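Local coordinates for protein serine hydrolase CCSP0084 (Cycloclasticus sp. P1, PDB 4I3F) that probably hydrolyses esters and carbon-carbon bonds of meta-cleavage products as a serine hydrolase of the alpha/beta hydrolase fold, from a bacterium that degrades polyaromatic hydrocarbons, at residues 48-53 / 129-134; 63-68 / 281-286; 98-103 / 135-140. All blocks are in the same frame, centred on the assembly; numbering follows the deposited sequence. Where two conformers were deposited one is given.

Contact 1 of 3, residues 48-53 / 129-134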
loop_
_atom_site.group_PDB
_atom_site.type_symbol
_atom_site.label_atom_id
_atom_site.label_comp_id
_atom_site.label_asym_id
_atom_site.label_seq_id
_atom_site.Cartn_x
_atom_site.Cartn_y
_atom_site.Cartn_z
ATOM N N LEU A 48 -11.003 -2.342 -1.730
ATOM C CA LEU A 48 -10.093 -1.382 -2.352
ATOM C C LEU A 48 -8.695 -1.724 -1.856
ATOM O O LEU A 48 -8.461 -1.759 -0.649
ATOM C CB LEU A 48 -10.462 0.044 -1.925
ATOM C CG LEU A 48 -9.535 1.183 -2.383
ATOM C CD1 LEU A 48 -9.522 1.290 -3.900
ATOM C CD2 LEU A 48 -9.945 2.514 -1.766
ATOM N N LEU A 49 -7.771 -1.995 -2.778
ATOM C CA LEU A 49 -6.416 -2.395 -2.396
ATOM C C LEU A 49 -5.428 -1.295 -2.747
ATOM O O LEU A 49 -5.351 -0.865 -3.904
ATOM C CB LEU A 49 -6.010 -3.705 -3.091
ATOM C CG LEU A 49 -6.847 -4.924 -2.683
ATOM C CD1 LEU A 49 -7.893 -5.222 -3.744
ATOM C CD2 LEU A 49 -5.980 -6.142 -2.420
ATOM N N LEU A 50 -4.668 -0.850 -1.751
ATOM C CA LEU A 50 -3.751 0.280 -1.929
ATOM C C LEU A 50 -2.307 -0.180 -1.775
ATOM O O LEU A 50 -1.902 -0.667 -0.708
ATOM C CB LEU A 50 -4.082 1.401 -0.930
ATOM C CG LEU A 50 -5.503 1.968 -0.991
ATOM C CD1 LEU A 50 -5.686 3.116 0.004
ATOM C CD2 LEU A 50 -5.825 2.435 -2.404
ATOM N N HIS A 51 -1.531 -0.024 -2.847
ATOM C CA HIS A 51 -0.157 -0.524 -2.917
ATOM C C HIS A 51 0.862 0.299 -2.109
ATOM O O HIS A 51 0.516 1.335 -1.539
ATOM C CB HIS A 51 0.268 -0.600 -4.382
ATOM C CG HIS A 51 0.460 0.737 -5.029
ATOM N ND1 HIS A 51 -0.371 1.214 -6.022
ATOM C CD2 HIS A 51 1.413 1.681 -4.851
ATOM C CE1 HIS A 51 0.058 2.402 -6.414
ATOM N NE2 HIS A 51 1.134 2.710 -5.717
ATOM N N GLY A 52 2.106 -0.183 -2.054
ATOM C CA GLY A 52 3.162 0.456 -1.279
ATOM C C GLY A 52 3.988 1.472 -2.046
ATOM O O GLY A 52 3.582 1.928 -3.114
ATOM N N SER A 53 5.153 1.833 -1.514
ATOM C CA SER A 53 5.928 2.916 -2.110
ATOM C C SER A 53 7.358 2.539 -2.506
ATOM O O SER A 53 8.274 3.359 -2.392
ATOM C CB SER A 53 5.947 4.131 -1.173
ATOM O OG SER A 53 6.376 3.765 0.136
ATOM N N GLY A 129 -0.817 3.547 5.307
ATOM C CA GLY A 129 -0.903 4.875 5.898
ATOM C C GLY A 129 -2.085 5.653 5.340
ATOM O O GLY A 129 -2.855 6.271 6.094
ATOM N N VAL A 130 -2.228 5.630 4.020
ATOM C CA VAL A 130 -3.373 6.268 3.376
ATOM C C VAL A 130 -4.672 5.672 3.906
ATOM O O VAL A 130 -5.646 6.397 4.154
ATOM C CB VAL A 130 -3.300 6.148 1.828
ATOM C CG1 VAL A 130 -4.546 6.730 1.185
ATOM C CG2 VAL A 130 -2.059 6.875 1.303
ATOM N N THR A 131 -4.681 4.350 4.101
ATOM C CA THR A 131 -5.850 3.678 4.672
ATOM C C THR A 131 -6.192 4.250 6.038
ATOM O O THR A 131 -7.354 4.546 6.318
ATOM C CB THR A 131 -5.637 2.155 4.791
ATOM O OG1 THR A 131 -5.467 1.595 3.480
ATOM C CG2 THR A 131 -6.827 1.499 5.468
ATOM N N LEU A 132 -5.187 4.396 6.903
ATOM C CA LEU A 132 -5.434 4.936 8.239
ATOM C C LEU A 132 -6.025 6.342 8.183
ATOM O O LEU A 132 -6.956 6.662 8.930
ATOM C CB LEU A 132 -4.149 4.925 9.065
ATOM C CG LEU A 132 -3.762 3.534 9.585
ATOM C CD1 LEU A 132 -2.373 3.589 10.201
ATOM C CD2 LEU A 132 -4.755 3.078 10.634
ATOM N N HIS A 133 -5.480 7.185 7.312
ATOM C CA HIS A 133 -6.030 8.529 7.154
ATOM C C HIS A 133 -7.424 8.529 6.538
ATOM O O HIS A 133 -8.241 9.375 6.882
ATOM C CB HIS A 133 -5.056 9.417 6.383
ATOM C CG HIS A 133 -3.835 9.762 7.168
ATOM N ND1 HIS A 133 -3.709 10.944 7.864
ATOM C CD2 HIS A 133 -2.711 9.049 7.427
ATOM C CE1 HIS A 133 -2.544 10.961 8.487
ATOM N NE2 HIS A 133 -1.920 9.824 8.239
ATOM N N LEU A 134 -7.708 7.564 5.663
ATOM C CA LEU A 134 -9.053 7.427 5.110
ATOM C C LEU A 134 -10.066 7.061 6.195
ATOM O O LEU A 134 -11.165 7.614 6.232
ATOM C CB LEU A 134 -9.078 6.388 3.988
ATOM C CG LEU A 134 -8.689 6.917 2.603
ATOM C CD1 LEU A 134 -8.326 5.749 1.675
ATOM C CD2 LEU A 134 -9.824 7.739 2.009
#
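Leu50 meets three residues of helix 126-137 through a single methyl, CD1. That atom sits 4.0 Å from Val130 CG1 and 4.1 Å from Leu134 CD1, two methyls one helical turn apart, while the hydroxyl oxygen Thr131 OG1 lies 3.8 Å from the same Leu50 CD1. CG of Leu50 stands anti to the carbonyl carbon (chi1 -58°) and CD1 is then extended (chi2 -177°), which carries the methyl out from the strand to the helix. The Leu50 and Val130 side chains cross at about a right angle. Strand 46-50 is a parallel strand of the central sheet in the alpha/beta hydrolase fold, and here it packs against the helix that follows the presumed nucleophile elbow at Ser125; over 48-50 strand and helix axes approach to 9.7 Å at 131°. Thr131 OG1 is not left wanting in this apolar setting, since it hydrogen-bonds to Gly127 O one turn earlier. The packing is looser at Leu48, which faces the helix but whose CD2 stays 5.0 Å from Leu134 CD1, beside Gln107 of helix 96-113. The touching residues are all buried, so the contrast is between tight and loose packing within the core, with Ile121 of strand 119-124 touching Leu50, Thr131 and Leu134.

Contact 2 of 3, residues 63-68 / 281-286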
loop_
_atom_site.group_PDB
_atom_site.type_symbol
_atom_site.label_atom_id
_atom_site.label_comp_id
_atom_site.label_asym_id
_atom_site.label_seq_id
_atom_site.Cartn_x
_atom_site.Cartn_y
_atom_site.Cartn_z
ATOM N N TRP A 63 -0.403 -6.361 -6.186
ATOM C CA TRP A 63 -1.642 -7.107 -5.964
ATOM C C TRP A 63 -1.974 -8.169 -7.008
ATOM O O TRP A 63 -3.058 -8.750 -6.963
ATOM C CB TRP A 63 -2.828 -6.136 -5.780
ATOM C CG TRP A 63 -2.612 -5.117 -4.695
ATOM C CD1 TRP A 63 -2.609 -3.755 -4.834
ATOM C CD2 TRP A 63 -2.345 -5.375 -3.306
ATOM N NE1 TRP A 63 -2.365 -3.156 -3.619
ATOM C CE2 TRP A 63 -2.199 -4.127 -2.667
ATOM C CE3 TRP A 63 -2.216 -6.540 -2.544
ATOM C CZ2 TRP A 63 -1.935 -4.010 -1.294
ATOM C CZ3 TRP A 63 -1.951 -6.425 -1.183
ATOM C CH2 TRP A 63 -1.807 -5.172 -0.574
ATOM N N GLN A 64 -1.050 -8.465 -7.920
ATOM C CA GLN A 64 -1.368 -9.406 -8.996
ATOM C C GLN A 64 -1.699 -10.819 -8.515
ATOM O O GLN A 64 -2.332 -11.585 -9.238
ATOM C CB GLN A 64 -0.253 -9.455 -10.045
ATOM C CG GLN A 64 1.060 -10.014 -9.544
ATOM C CD GLN A 64 1.954 -10.456 -10.693
ATOM O OE1 GLN A 64 1.540 -11.238 -11.550
ATOM N NE2 GLN A 64 3.182 -9.958 -10.715
ATOM N N TYR A 65 -1.278 -11.174 -7.307
ATOM C CA TYR A 65 -1.579 -12.503 -6.780
ATOM C C TYR A 65 -2.848 -12.518 -5.939
ATOM O O TYR A 65 -3.570 -13.522 -5.892
ATOM C CB TYR A 65 -0.408 -13.011 -5.950
ATOM C CG TYR A 65 0.850 -13.104 -6.755
ATOM C CD1 TYR A 65 1.879 -12.193 -6.575
ATOM C CD2 TYR A 65 0.989 -14.073 -7.736
ATOM C CE1 TYR A 65 3.031 -12.267 -7.328
ATOM C CE2 TYR A 65 2.132 -14.156 -8.492
ATOM C CZ TYR A 65 3.150 -13.251 -8.286
ATOM O OH TYR A 65 4.292 -13.340 -9.046
ATOM N N ALA A 66 -3.105 -11.407 -5.268
ATOM C CA ALA A 66 -4.257 -11.282 -4.389
ATOM C C ALA A 66 -5.547 -11.078 -5.174
ATOM O O ALA A 66 -6.595 -11.593 -4.787
ATOM C CB ALA A 66 -4.050 -10.131 -3.435
ATOM N N LEU A 67 -5.462 -10.330 -6.273
ATOM C CA LEU A 67 -6.646 -9.982 -7.067
ATOM C C LEU A 67 -7.452 -11.181 -7.579
ATOM O O LEU A 67 -8.658 -11.235 -7.345
ATOM C CB LEU A 67 -6.293 -9.040 -8.230
ATOM C CG LEU A 67 -5.921 -7.594 -7.917
ATOM C CD1 LEU A 67 -5.588 -6.873 -9.203
ATOM C CD2 LEU A 67 -7.032 -6.879 -7.183
ATOM N N PRO A 68 -6.803 -12.138 -8.277
ATOM C CA PRO A 68 -7.590 -13.266 -8.791
ATOM C C PRO A 68 -8.213 -14.074 -7.672
ATOM O O PRO A 68 -9.325 -14.583 -7.831
ATOM C CB PRO A 68 -6.545 -14.137 -9.505
ATOM C CG PRO A 68 -5.427 -13.232 -9.811
ATOM C CD PRO A 68 -5.384 -12.260 -8.669
ATOM N N VAL A 281 4.675 -9.176 2.458
ATOM C CA VAL A 281 4.030 -10.367 3.017
ATOM C C VAL A 281 3.179 -11.062 1.961
ATOM O O VAL A 281 3.131 -12.292 1.903
ATOM C CB VAL A 281 3.118 -10.004 4.221
ATOM C CG1 VAL A 281 2.461 -11.245 4.787
ATOM C CG2 VAL A 281 3.913 -9.292 5.319
ATOM N N GLN A 282 2.529 -10.264 1.114
ATOM C CA GLN A 282 1.599 -10.786 0.117
ATOM C C GLN A 282 2.284 -11.523 -1.033
ATOM O O GLN A 282 1.634 -12.279 -1.761
ATOM C CB GLN A 282 0.696 -9.661 -0.416
ATOM C CG GLN A 282 1.223 -8.896 -1.634
ATOM C CD GLN A 282 2.344 -7.899 -1.330
ATOM O OE1 GLN A 282 2.954 -7.912 -0.259
ATOM N NE2 GLN A 282 2.617 -7.027 -2.296
ATOM N N ILE A 283 3.589 -11.298 -1.202
ATOM C CA ILE A 283 4.368 -12.015 -2.202
ATOM C C ILE A 283 5.108 -13.184 -1.559
ATOM O O ILE A 283 5.180 -14.267 -2.133
ATOM C CB ILE A 283 5.419 -11.102 -2.889
ATOM C CG1 ILE A 283 4.780 -9.827 -3.435
ATOM C CG2 ILE A 283 6.155 -11.863 -4.003
ATOM C CD1 ILE A 283 3.736 -10.070 -4.477
ATOM N N GLU A 284 5.660 -12.967 -0.367
ATOM C CA GLU A 284 6.440 -14.018 0.294
ATOM C C GLU A 284 5.544 -15.171 0.714
ATOM O O GLU A 284 5.881 -16.337 0.506
ATOM C CB GLU A 284 7.166 -13.458 1.521
ATOM C CG GLU A 284 8.163 -14.422 2.168
ATOM C CD GLU A 284 9.563 -13.832 2.239
ATOM O OE1 GLU A 284 9.672 -12.598 2.394
ATOM O OE2 GLU A 284 10.539 -14.597 2.139
ATOM N N LYS A 285 4.408 -14.828 1.316
ATOM C CA LYS A 285 3.440 -15.808 1.808
ATOM C C LYS A 285 2.129 -15.615 1.058
ATOM O O LYS A 285 1.109 -15.286 1.679
ATOM C CB LYS A 285 3.142 -15.574 3.295
ATOM C CG LYS A 285 4.341 -15.200 4.162
ATOM C CD LYS A 285 5.173 -16.422 4.504
ATOM C CE LYS A 285 6.244 -16.087 5.546
ATOM N NZ LYS A 285 7.006 -17.306 5.957
ATOM N N LYS A 286 2.140 -15.810 -0.256
ATOM C CA LYS A 286 0.937 -15.580 -1.058
ATOM C C LYS A 286 -0.278 -16.326 -0.523
ATOM O O LYS A 286 -1.311 -15.713 -0.263
ATOM C CB LYS A 286 1.166 -16.000 -2.505
ATOM C CG LYS A 286 2.280 -15.246 -3.190
ATOM C CD LYS A 286 2.415 -15.701 -4.617
ATOM C CE LYS A 286 3.655 -15.105 -5.243
ATOM N NZ LYS A 286 4.861 -15.619 -4.548
#
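Lys286 passes obliquely over one face of the Tyr65 ring. Lys286 CE rides almost on the ring normal, 3.4 Å from the Tyr65 centroid, a CH-pi contact, with CD farther back near the CG and CD2 side of the ring. The ammonium lies beyond, Lys286 NZ being 4.8 Å from the same Tyr65 centroid and 13° off the normal, so a cation-pi interaction adds to the methylene contact. At the ring edge, near its plane, Ile283 CD1 comes 3.5 Å from Tyr65 CD1. Trp63 joins less closely: its CZ3 is 4.0 Å from Gln282 CG, the indole and the amide being 42° apart in plane.

The ammonium also bonds within its own segment. Lys286 runs extended as far as CE and bends only at its last torsion (chi4 64°), which turns NZ back to Ile283 O at 2.8 Å, in the carbonyl plane. One residue of the short helix 281-284 thus both touches the Tyr65 edge with its side chain and holds the cation with its carbonyl. Gln64 CG backs the opposite face of the tyrosine, 3.7 Å above the ring plane and toward its rim. The Gln282 amide is anchored by its NE2 to Asn62 O, just before Trp63, and Phe289 and Met148 touch its side chain. The contact joins the end of helix 59-63 and helix 66-70 to helix 281-284 and the start of helix 286-298. In the alpha/beta hydrolase fold the loop after the last strand carries the catalytic histidine, and helix 281-284 probably follows that loop here, after strand 269-274.

Contact 3 of 3, residues 98-103 / 135-140. With NA (sodium ion), chain D.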
loop_
_atom_site.group_PDB
_atom_site.type_symbol
_atom_site.label_atom_id
_atom_site.label_comp_id
_atom_site.label_asym_id
_atom_site.label_seq_id
_atom_site.Cartn_x
_atom_site.Cartn_y
_atom_site.Cartn_z
ATOM N N HIS A 98 1.211 16.878 1.979
ATOM C CA HIS A 98 0.372 17.283 0.858
ATOM C C HIS A 98 0.025 16.132 -0.064
ATOM O O HIS A 98 -1.050 16.119 -0.669
ATOM C CB HIS A 98 1.054 18.418 0.108
ATOM C CG HIS A 98 1.497 19.512 1.018
ATOM N ND1 HIS A 98 0.607 20.229 1.785
ATOM C CD2 HIS A 98 2.730 19.972 1.335
ATOM C CE1 HIS A 98 1.270 21.106 2.517
ATOM N NE2 HIS A 98 2.560 20.971 2.264
ATOM N N TRP A 99 0.919 15.154 -0.164
ATOM C CA TRP A 99 0.619 13.974 -0.959
ATOM C C TRP A 99 -0.405 13.104 -0.243
ATOM O O TRP A 99 -1.290 12.540 -0.880
ATOM C CB TRP A 99 1.892 13.201 -1.307
ATOM C CG TRP A 99 2.591 13.785 -2.481
ATOM C CD1 TRP A 99 3.597 14.707 -2.462
ATOM C CD2 TRP A 99 2.312 13.524 -3.863
ATOM N NE1 TRP A 99 3.967 15.026 -3.744
ATOM C CE2 TRP A 99 3.199 14.305 -4.623
ATOM C CE3 TRP A 99 1.409 12.686 -4.529
ATOM C CZ2 TRP A 99 3.213 14.283 -6.021
ATOM C CZ3 TRP A 99 1.414 12.673 -5.920
ATOM C CH2 TRP A 99 2.314 13.462 -6.650
ATOM N N ILE A 100 -0.315 13.021 1.080
ATOM C CA ILE A 100 -1.323 12.283 1.839
ATOM C C ILE A 100 -2.723 12.869 1.596
ATOM O O ILE A 100 -3.684 12.119 1.402
ATOM C CB ILE A 100 -1.000 12.238 3.352
ATOM C CG1 ILE A 100 0.213 11.341 3.599
ATOM C CG2 ILE A 100 -2.192 11.708 4.144
ATOM C CD1 ILE A 100 0.931 11.608 4.928
ATOM N N ASP A 101 -2.835 14.195 1.578
ATOM C CA ASP A 101 -4.108 14.853 1.274
ATOM C C ASP A 101 -4.631 14.417 -0.096
ATOM O O ASP A 101 -5.805 14.066 -0.246
ATOM C CB ASP A 101 -3.953 16.376 1.322
ATOM C CG ASP A 101 -3.746 16.909 2.736
ATOM O OD1 ASP A 101 -4.075 16.194 3.707
ATOM O OD2 ASP A 101 -3.259 18.055 2.867
ATOM N N ILE A 102 -3.742 14.426 -1.086
ATOM C CA ILE A 102 -4.061 13.963 -2.438
ATOM C C ILE A 102 -4.459 12.479 -2.485
ATOM O O ILE A 102 -5.424 12.112 -3.171
ATOM C CB ILE A 102 -2.870 14.214 -3.401
ATOM C CG1 ILE A 102 -2.808 15.682 -3.806
ATOM C CG2 ILE A 102 -2.974 13.327 -4.634
ATOM C CD1 ILE A 102 -1.504 16.092 -4.492
ATOM N N TRP A 103 -3.712 11.634 -1.780
ATOM C CA TRP A 103 -3.967 10.187 -1.781
ATOM C C TRP A 103 -5.317 9.846 -1.149
ATOM O O TRP A 103 -6.046 8.978 -1.651
ATOM C CB TRP A 103 -2.824 9.451 -1.080
ATOM C CG TRP A 103 -1.521 9.524 -1.851
ATOM C CD1 TRP A 103 -1.380 9.609 -3.207
ATOM C CD2 TRP A 103 -0.190 9.543 -1.306
ATOM N NE1 TRP A 103 -0.045 9.654 -3.541
ATOM C CE2 TRP A 103 0.705 9.624 -2.395
ATOM C CE3 TRP A 103 0.331 9.499 -0.005
ATOM C CZ2 TRP A 103 2.096 9.657 -2.223
ATOM C CZ3 TRP A 103 1.711 9.535 0.163
ATOM C CH2 TRP A 103 2.575 9.621 -0.937
ATOM N N LEU A 135 -9.702 6.134 7.080
ATOM C CA LEU A 135 -10.606 5.734 8.157
ATOM C C LEU A 135 -10.835 6.886 9.127
ATOM O O LEU A 135 -11.921 7.030 9.694
ATOM C CB LEU A 135 -10.042 4.524 8.922
ATOM C CG LEU A 135 -9.738 3.281 8.088
ATOM C CD1 LEU A 135 -9.143 2.193 8.963
ATOM C CD2 LEU A 135 -10.986 2.773 7.401
ATOM N N ASN A 136 -9.813 7.714 9.313
ATOM C CA ASN A 136 -9.916 8.852 10.214
ATOM C C ASN A 136 -10.779 9.952 9.625
ATOM O O ASN A 136 -11.614 10.536 10.320
ATOM C CB ASN A 136 -8.521 9.413 10.507
ATOM C CG ASN A 136 -8.553 10.577 11.485
ATOM O OD1 ASN A 136 -9.183 10.508 12.551
ATOM N ND2 ASN A 136 -7.889 11.669 11.118
ATOM N N ARG A 137 -10.573 10.233 8.341
ATOM C CA ARG A 137 -11.208 11.396 7.707
ATOM C C ARG A 137 -12.581 11.094 7.121
ATOM O O ARG A 137 -13.458 11.962 7.120
ATOM C CB ARG A 137 -10.297 11.972 6.616
ATOM C CG ARG A 137 -9.024 12.615 7.155
ATOM C CD ARG A 137 -8.136 13.138 6.043
ATOM N NE ARG A 137 -6.743 13.230 6.472
ATOM C CZ ARG A 137 -5.776 13.790 5.756
ATOM N NH1 ARG A 137 -6.049 14.326 4.572
ATOM N NH2 ARG A 137 -4.538 13.821 6.230
ATOM N N HIS A 138 -12.761 9.866 6.635
ATOM C CA HIS A 138 -13.998 9.467 5.965
ATOM C C HIS A 138 -14.473 8.103 6.453
ATOM O O HIS A 138 -14.639 7.182 5.645
ATOM C CB HIS A 138 -13.745 9.390 4.461
ATOM C CG HIS A 138 -13.246 10.674 3.868
ATOM N ND1 HIS A 138 -14.084 11.718 3.544
ATOM C CD2 HIS A 138 -11.996 11.078 3.541
ATOM C CE1 HIS A 138 -13.371 12.713 3.044
ATOM N NE2 HIS A 138 -12.101 12.351 3.031
ATOM N N PRO A 139 -14.713 7.969 7.771
ATOM C CA PRO A 139 -14.977 6.640 8.335
ATOM C C PRO A 139 -16.219 5.960 7.750
ATOM O O PRO A 139 -16.255 4.728 7.691
ATOM C CB PRO A 139 -15.186 6.929 9.828
ATOM C CG PRO A 139 -15.573 8.375 9.898
ATOM C CD PRO A 139 -14.796 9.028 8.793
ATOM N N GLU A 140 -17.204 6.741 7.309
ATOM C CA GLU A 140 -18.460 6.179 6.823
ATOM C C GLU A 140 -18.321 5.453 5.479
ATOM O O GLU A 140 -19.246 4.756 5.048
ATOM C CB GLU A 140 -19.527 7.278 6.709
ATOM C CG GLU A 140 -19.281 8.316 5.588
ATOM C CD GLU A 140 -18.098 9.265 5.839
ATOM O OE1 GLU A 140 -17.541 9.291 6.952
ATOM O OE2 GLU A 140 -17.731 10.001 4.907
HETATM NA NA NA D . -16.522 11.888 4.218
HETATM O O HOH W 1 -1.822 15.191 5.620
HETATM O O HOH W 2 -7.484 14.803 1.799
HETATM O O HOH W 3 -17.333 14.410 3.500
HETATM O O HOH W 4 -17.219 10.732 1.708
#
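Arg137 NH1 donates to Asp101 OD1 at 2.9 Å in a salt bridge that links helix 96-113 to the end of helix 126-137. The bond is bent, 151° at the hydrogen, and arrives on the anti side of the carboxylate, 22° out of its plane; carboxylate and guanidinium planes are 59° apart, so the two do not pair as a flat double bridge. Water 1 joins the same Asp101 OD1 to the other nitrogen, Arg137 NH2, at 3.1 Å from each. Water 2 donates to Asp101 O and takes a weak bond from Arg137 NH1. The arginine reaches this far with its chain extended from CG to NE. Past the helix end, His138 ND1 (2.5 Å) and Glu140 OE2 (2.4 Å), both in 135-140, bind a sodium ion in the imidazole plane with waters 3 and 4; it does not bridge the segments. Ile100 CG2 comes obliquely to the guanidinium, 3.8 Å from Arg137 NH2, and Ile100 itself packs on His133, Ala228 and Phe229. A leucine in place of Arg137 would probably leave Asp101 without its cationic mate and water 1 without its second anchor. Pairing by one direct bond plus waters implies a hydrated link, and the ion probably offsets some negative charge on Glu140.

Contacts 1 and 3 share helix 126-137: its buried flank meets strand 46-50 in contact 1, and its last turn meets helix 96-113 in contact 3. They also touch, Val130 against Trp103 and His133 against Ile100. Contact 1 is core and almost all methyl packing, with one hydroxyl whose bond lies within its own helix; contact 3, farther out, relies on a salt bridge and waters, with a sodium ion bound beside it by 135-140. Contact 2 falls between, with Trp63 and Gln282 buried and Tyr65 and Lys286 partly exposed, and mixes aromatic, aliphatic and cationic groups. It meets contact 1 where Trp63 packs on the 49-51 backbone, but stays about 13 Å from contact 3 (nearest atoms), across the chain's centre.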